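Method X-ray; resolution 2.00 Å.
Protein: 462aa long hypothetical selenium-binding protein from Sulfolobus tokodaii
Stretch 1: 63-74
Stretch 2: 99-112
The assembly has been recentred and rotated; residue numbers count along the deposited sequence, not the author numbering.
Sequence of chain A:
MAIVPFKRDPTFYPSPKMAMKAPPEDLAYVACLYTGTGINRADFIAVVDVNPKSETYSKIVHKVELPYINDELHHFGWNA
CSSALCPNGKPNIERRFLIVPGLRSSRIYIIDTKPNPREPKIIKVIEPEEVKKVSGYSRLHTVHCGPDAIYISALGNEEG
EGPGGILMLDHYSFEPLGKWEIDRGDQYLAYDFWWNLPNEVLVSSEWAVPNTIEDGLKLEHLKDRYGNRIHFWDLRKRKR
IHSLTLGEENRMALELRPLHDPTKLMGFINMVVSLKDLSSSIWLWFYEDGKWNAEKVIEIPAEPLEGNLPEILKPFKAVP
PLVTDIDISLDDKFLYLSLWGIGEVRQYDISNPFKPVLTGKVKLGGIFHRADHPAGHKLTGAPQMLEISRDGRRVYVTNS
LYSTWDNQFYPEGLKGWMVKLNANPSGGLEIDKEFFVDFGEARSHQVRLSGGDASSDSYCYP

Stretch 1 (63-74) KVELPYINDELH
Stretch 2 (99-112) IVPGLRSSRIYIID

How do the two backbones lie against each other? Stretch 2 is a hairpin: strand 99-101 runs up to a turn and strand 108-112 returns, tied by V100 N to Y109 O (2.9 Å), Y109 N to V100 O (2.8 Å) and G102 N to R107 O (2.8 Å). At the turn L103, R104 and S105 adopt helical phi/psi, S106 is left-handed at 77/8, and S106 N bonds G102 O at 2.9 Å. Stretch 1 arrives in a strand that began earlier in the chain and includes K63, V64 and E65. It runs antiparallel to the returning strand, at a distance, with CA atoms 8.7 Å apart for V64 and I111 and 8.6 Å for L66 and Y109, so side chains fill the gap. It then closes on the turn, where the CA atoms of D71 and G102 are only 4.4 Å apart. N70 (61/37) and E72 (67/76) both have positive phi, flanking D71 at -70/-35.

What holds D71 at the turn? Its carbonyl accepts two backbone bonds, from R104 N to D71 O at 2.9 Å and from S105 N to D71 O at 3.3 Å. G102 packs close against this carbonyl, its CA 3.2 Å from D71 O; a CB on G102 would sit 2.8 Å from D71 O and 2.1 Å from S105 OG. The D71 side chain leaves sideways, but chi1 of -83° (m) and chi2 of -59° bring its carboxylate into a polar pocket. S105 OG, on a p rotamer, donates to D71 OD1 at 2.7 Å while accepting from R107 N at 3.1 Å. R107 NH1 forms a salt bridge with D71 OD1 at 2.7 Å, and Y109 OH donates a very short 2.5 Å bond to D71 OD2. One carboxylate thus gathers three side chains of the hairpin.

How are R107 and the aromatic residues arranged? R107 extends through chi1 and chi2 (both t), then bends at chi3 (-62°, m) and chi4 (107°), laying its guanidinium flat on the Y68 ring (m, chi2 92°). The planes meet at 12°, and R107 CZ lies 3.6 Å from the Y68 ring centroid, a cation-pi contact made while the guanidinium edge serves D71. A water links I69 O (2.6 Å) to R107 NH1 (3.2 Å). Y109, m with chi2 of 96°, offers a ring face to L66 (m, t), whose CD2 stands 3.7 Å above the centroid of Y109, almost on the normal. P67 CD touches Y109 CE2 at 3.5 Å. Farther along, V64 CG1 (chi1 t) meets I111 CD1 (m, t) at 4.1 Å.

What continues the contact beyond D71? L103 N donates to E72 O at 2.9 Å. E72, t with chi2 off-well at 107°, pairs its carboxylate with the R104 guanidinium edge, a salt bridge with E72 OE1 2.8 Å from R104 NE; R104 has chi1 -92° (off-well), chi2 and chi3 t, chi4 -85°. L103 (t, p) lays methyl CD2 on the face of the H74 ring (chi1 t, chi2 89°), a CH-pi contact 3.5 Å from the H74 centroid. L73 points its CB away, yet its m, t side chain brings CD2 within 3.5 Å of V100 CG1. A second water joins H74 N and P101 O, 2.8 Å from each.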

# COMPACT_ATOMS: atom_id res chain seq x y z
N LYS A 63 -20.05 -5.49 -6.41
CA LYS A 63 -19.63 -4.62 -5.33
C LYS A 63 -20.00 -5.29 -4.02
O LYS A 63 -21.16 -5.64 -3.79
CB LYS A 63 -20.32 -3.25 -5.42
CG LYS A 63 -19.87 -2.38 -6.58
CD LYS A 63 -20.55 -1.01 -6.52
CE LYS A 63 -20.05 -0.08 -7.62
NZ LYS A 63 -20.61 1.30 -7.47
N VAL A 64 -19.00 -5.52 -3.17
CA VAL A 64 -19.26 -6.13 -1.88
C VAL A 64 -19.51 -4.94 -0.96
O VAL A 64 -18.59 -4.40 -0.35
CB VAL A 64 -18.04 -6.92 -1.38
CG1 VAL A 64 -18.38 -7.62 -0.07
CG2 VAL A 64 -17.62 -7.94 -2.44
N GLU A 65 -20.77 -4.52 -0.90
CA GLU A 65 -21.15 -3.39 -0.07
C GLU A 65 -21.11 -3.76 1.42
O GLU A 65 -21.65 -4.78 1.84
CB GLU A 65 -22.54 -2.89 -0.51
CG GLU A 65 -22.45 -2.15 -1.85
CD GLU A 65 -23.78 -1.93 -2.55
OE1 GLU A 65 -24.84 -2.25 -1.97
OE2 GLU A 65 -23.76 -1.43 -3.70
N LEU A 66 -20.43 -2.92 2.20
CA LEU A 66 -20.27 -3.15 3.64
C LEU A 66 -21.50 -2.75 4.46
O LEU A 66 -22.24 -1.86 4.07
CB LEU A 66 -19.03 -2.42 4.15
CG LEU A 66 -17.76 -2.84 3.39
CD1 LEU A 66 -16.57 -2.05 3.90
CD2 LEU A 66 -17.54 -4.34 3.56
N PRO A 67 -21.71 -3.40 5.62
CA PRO A 67 -22.84 -3.12 6.51
C PRO A 67 -22.77 -1.85 7.34
O PRO A 67 -23.76 -1.47 7.96
CB PRO A 67 -22.90 -4.37 7.39
CG PRO A 67 -21.45 -4.73 7.52
CD PRO A 67 -20.96 -4.58 6.09
N TYR A 68 -21.61 -1.20 7.38
CA TYR A 68 -21.49 0.04 8.14
C TYR A 68 -20.92 1.16 7.28
O TYR A 68 -20.35 0.91 6.22
CB TYR A 68 -20.58 -0.13 9.37
CG TYR A 68 -21.00 -1.21 10.33
CD1 TYR A 68 -20.51 -2.51 10.21
CD2 TYR A 68 -21.90 -0.95 11.37
CE1 TYR A 68 -20.89 -3.51 11.09
CE2 TYR A 68 -22.29 -1.94 12.26
CZ TYR A 68 -21.78 -3.22 12.12
OH TYR A 68 -22.15 -4.21 12.99
N ILE A 69 -21.07 2.39 7.76
CA ILE A 69 -20.58 3.56 7.05
C ILE A 69 -19.31 4.10 7.71
O ILE A 69 -19.07 3.86 8.88
CB ILE A 69 -21.69 4.65 7.01
CG1 ILE A 69 -22.83 4.17 6.10
CG2 ILE A 69 -21.13 5.96 6.51
CD1 ILE A 69 -24.10 4.98 6.24
N ASN A 70 -18.50 4.81 6.92
CA ASN A 70 -17.25 5.41 7.38
C ASN A 70 -16.15 4.49 7.92
O ASN A 70 -15.44 4.85 8.85
CB ASN A 70 -17.53 6.51 8.41
CG ASN A 70 -18.26 7.69 7.82
OD1 ASN A 70 -17.97 8.13 6.70
ND2 ASN A 70 -19.22 8.23 8.57
N ASP A 71 -15.99 3.30 7.33
CA ASP A 71 -14.94 2.37 7.76
C ASP A 71 -13.59 2.95 7.33
O ASP A 71 -12.59 2.81 8.04
CB ASP A 71 -15.08 1.00 7.06
CG ASP A 71 -16.09 0.08 7.74
OD1 ASP A 71 -15.92 -0.24 8.94
OD2 ASP A 71 -17.05 -0.34 7.07
N GLU A 72 -13.61 3.62 6.18
CA GLU A 72 -12.46 4.21 5.49
C GLU A 72 -11.59 3.04 5.05
O GLU A 72 -10.58 2.72 5.68
CB GLU A 72 -11.65 5.18 6.36
CG GLU A 72 -10.32 5.70 5.70
CD GLU A 72 -10.36 7.16 5.22
OE1 GLU A 72 -10.92 8.03 5.93
OE2 GLU A 72 -9.80 7.46 4.14
N LEU A 73 -12.03 2.37 3.99
CA LEU A 73 -11.26 1.25 3.45
C LEU A 73 -9.99 1.86 2.91
O LEU A 73 -9.96 3.05 2.55
CB LEU A 73 -12.01 0.54 2.32
CG LEU A 73 -13.23 -0.30 2.73
CD1 LEU A 73 -13.54 -1.33 1.65
CD2 LEU A 73 -12.95 -1.02 4.04
N HIS A 74 -8.90 1.10 2.99
CA HIS A 74 -7.63 1.62 2.50
C HIS A 74 -6.77 0.48 1.90
O HIS A 74 -6.85 0.16 0.72
CB HIS A 74 -6.98 2.20 3.73
CG HIS A 74 -5.80 3.08 3.49
ND1 HIS A 74 -5.92 4.44 3.27
CD2 HIS A 74 -4.47 2.83 3.58
CE1 HIS A 74 -4.72 4.98 3.24
NE2 HIS A 74 -3.82 4.03 3.42
N ILE A 99 -8.96 -10.03 3.71
CA ILE A 99 -8.98 -9.51 5.08
C ILE A 99 -9.02 -8.00 4.86
O ILE A 99 -8.01 -7.40 4.48
CB ILE A 99 -7.69 -9.92 5.83
CG1 ILE A 99 -7.48 -11.43 5.72
CG2 ILE A 99 -7.78 -9.52 7.30
CD1 ILE A 99 -8.60 -12.25 6.33
N VAL A 100 -10.18 -7.39 5.10
CA VAL A 100 -10.40 -5.97 4.87
C VAL A 100 -10.68 -5.15 6.12
O VAL A 100 -11.77 -5.20 6.67
CB VAL A 100 -11.59 -5.78 3.89
CG1 VAL A 100 -11.75 -4.30 3.54
CG2 VAL A 100 -11.36 -6.63 2.64
N PRO A 101 -9.69 -4.35 6.57
CA PRO A 101 -9.86 -3.54 7.77
C PRO A 101 -10.31 -2.11 7.50
O PRO A 101 -10.13 -1.58 6.40
CB PRO A 101 -8.48 -3.59 8.40
CG PRO A 101 -7.60 -3.44 7.17
CD PRO A 101 -8.27 -4.39 6.17
N GLY A 102 -10.88 -1.48 8.52
CA GLY A 102 -11.30 -0.09 8.38
C GLY A 102 -10.20 0.77 8.98
O GLY A 102 -9.89 0.64 10.18
N LEU A 103 -9.59 1.63 8.17
CA LEU A 103 -8.52 2.49 8.68
C LEU A 103 -9.06 3.50 9.71
O LEU A 103 -8.31 4.00 10.54
CB LEU A 103 -7.84 3.23 7.52
CG LEU A 103 -6.68 4.18 7.86
CD1 LEU A 103 -5.59 3.46 8.65
CD2 LEU A 103 -6.11 4.73 6.56
N ARG A 104 -10.37 3.78 9.65
CA ARG A 104 -11.01 4.69 10.60
C ARG A 104 -11.73 3.92 11.70
O ARG A 104 -11.59 4.23 12.89
CB ARG A 104 -12.01 5.62 9.89
CG ARG A 104 -11.44 6.96 9.44
CD ARG A 104 -12.51 7.89 8.85
NE ARG A 104 -11.92 9.10 8.27
CZ ARG A 104 -11.61 10.20 8.96
NH1 ARG A 104 -11.85 10.26 10.27
NH2 ARG A 104 -11.02 11.22 8.35
N SER A 105 -12.49 2.90 11.32
CA SER A 105 -13.28 2.11 12.26
C SER A 105 -12.58 1.03 13.09
O SER A 105 -13.03 0.71 14.19
CB SER A 105 -14.44 1.43 11.53
OG SER A 105 -13.93 0.42 10.67
N SER A 106 -11.50 0.47 12.56
CA SER A 106 -10.77 -0.60 13.24
C SER A 106 -11.53 -1.92 13.10
O SER A 106 -11.18 -2.93 13.71
CB SER A 106 -10.58 -0.29 14.73
OG SER A 106 -9.77 0.86 14.91
N ARG A 107 -12.58 -1.92 12.28
CA ARG A 107 -13.37 -3.12 12.05
C ARG A 107 -12.62 -3.99 11.04
O ARG A 107 -11.84 -3.48 10.24
CB ARG A 107 -14.74 -2.72 11.50
CG ARG A 107 -15.64 -3.89 11.08
CD ARG A 107 -17.06 -3.41 10.74
NE ARG A 107 -17.74 -2.80 11.88
CZ ARG A 107 -17.97 -1.50 12.03
NH1 ARG A 107 -17.57 -0.64 11.10
NH2 ARG A 107 -18.61 -1.05 13.10
N ILE A 108 -12.83 -5.30 11.09
CA ILE A 108 -12.19 -6.21 10.13
C ILE A 108 -13.23 -7.10 9.48
O ILE A 108 -14.00 -7.78 10.16
CB ILE A 108 -11.15 -7.14 10.79
CG1 ILE A 108 -10.06 -6.33 11.49
CG2 ILE A 108 -10.49 -8.02 9.71
CD1 ILE A 108 -9.08 -7.19 12.27
N TYR A 109 -13.28 -7.07 8.15
CA TYR A 109 -14.21 -7.93 7.43
C TYR A 109 -13.42 -9.10 6.87
O TYR A 109 -12.26 -8.95 6.45
CB TYR A 109 -14.86 -7.17 6.27
CG TYR A 109 -15.65 -5.95 6.68
CD1 TYR A 109 -15.07 -4.68 6.65
CD2 TYR A 109 -16.98 -6.06 7.06
CE1 TYR A 109 -15.81 -3.55 6.99
CE2 TYR A 109 -17.72 -4.94 7.41
CZ TYR A 109 -17.14 -3.69 7.37
OH TYR A 109 -17.88 -2.57 7.70
N ILE A 110 -14.04 -10.28 6.87
CA ILE A 110 -13.43 -11.48 6.32
C ILE A 110 -14.35 -11.78 5.13
O ILE A 110 -15.51 -12.14 5.32
CB ILE A 110 -13.48 -12.66 7.31
CG1 ILE A 110 -12.91 -12.24 8.67
CG2 ILE A 110 -12.69 -13.84 6.75
CD1 ILE A 110 -11.46 -11.77 8.62
N ILE A 111 -13.82 -11.61 3.92
CA ILE A 111 -14.60 -11.80 2.71
C ILE A 111 -14.15 -13.02 1.90
O ILE A 111 -13.03 -13.07 1.40
CB ILE A 111 -14.55 -10.51 1.85
CG1 ILE A 111 -15.04 -9.33 2.69
CG2 ILE A 111 -15.41 -10.66 0.60
CD1 ILE A 111 -14.90 -7.98 2.02
N ASP A 112 -15.06 -13.98 1.78
CA ASP A 112 -14.81 -15.24 1.08
C ASP A 112 -14.91 -15.07 -0.44
O ASP A 112 -15.92 -14.58 -0.95
CB ASP A 112 -15.83 -16.28 1.55
CG ASP A 112 -15.44 -17.70 1.20
OD1 ASP A 112 -14.48 -17.90 0.42
OD2 ASP A 112 -16.10 -18.64 1.70
O HOH W 1 -18.17 2.46 10.93
O HOH W 2 -9.29 -1.53 3.75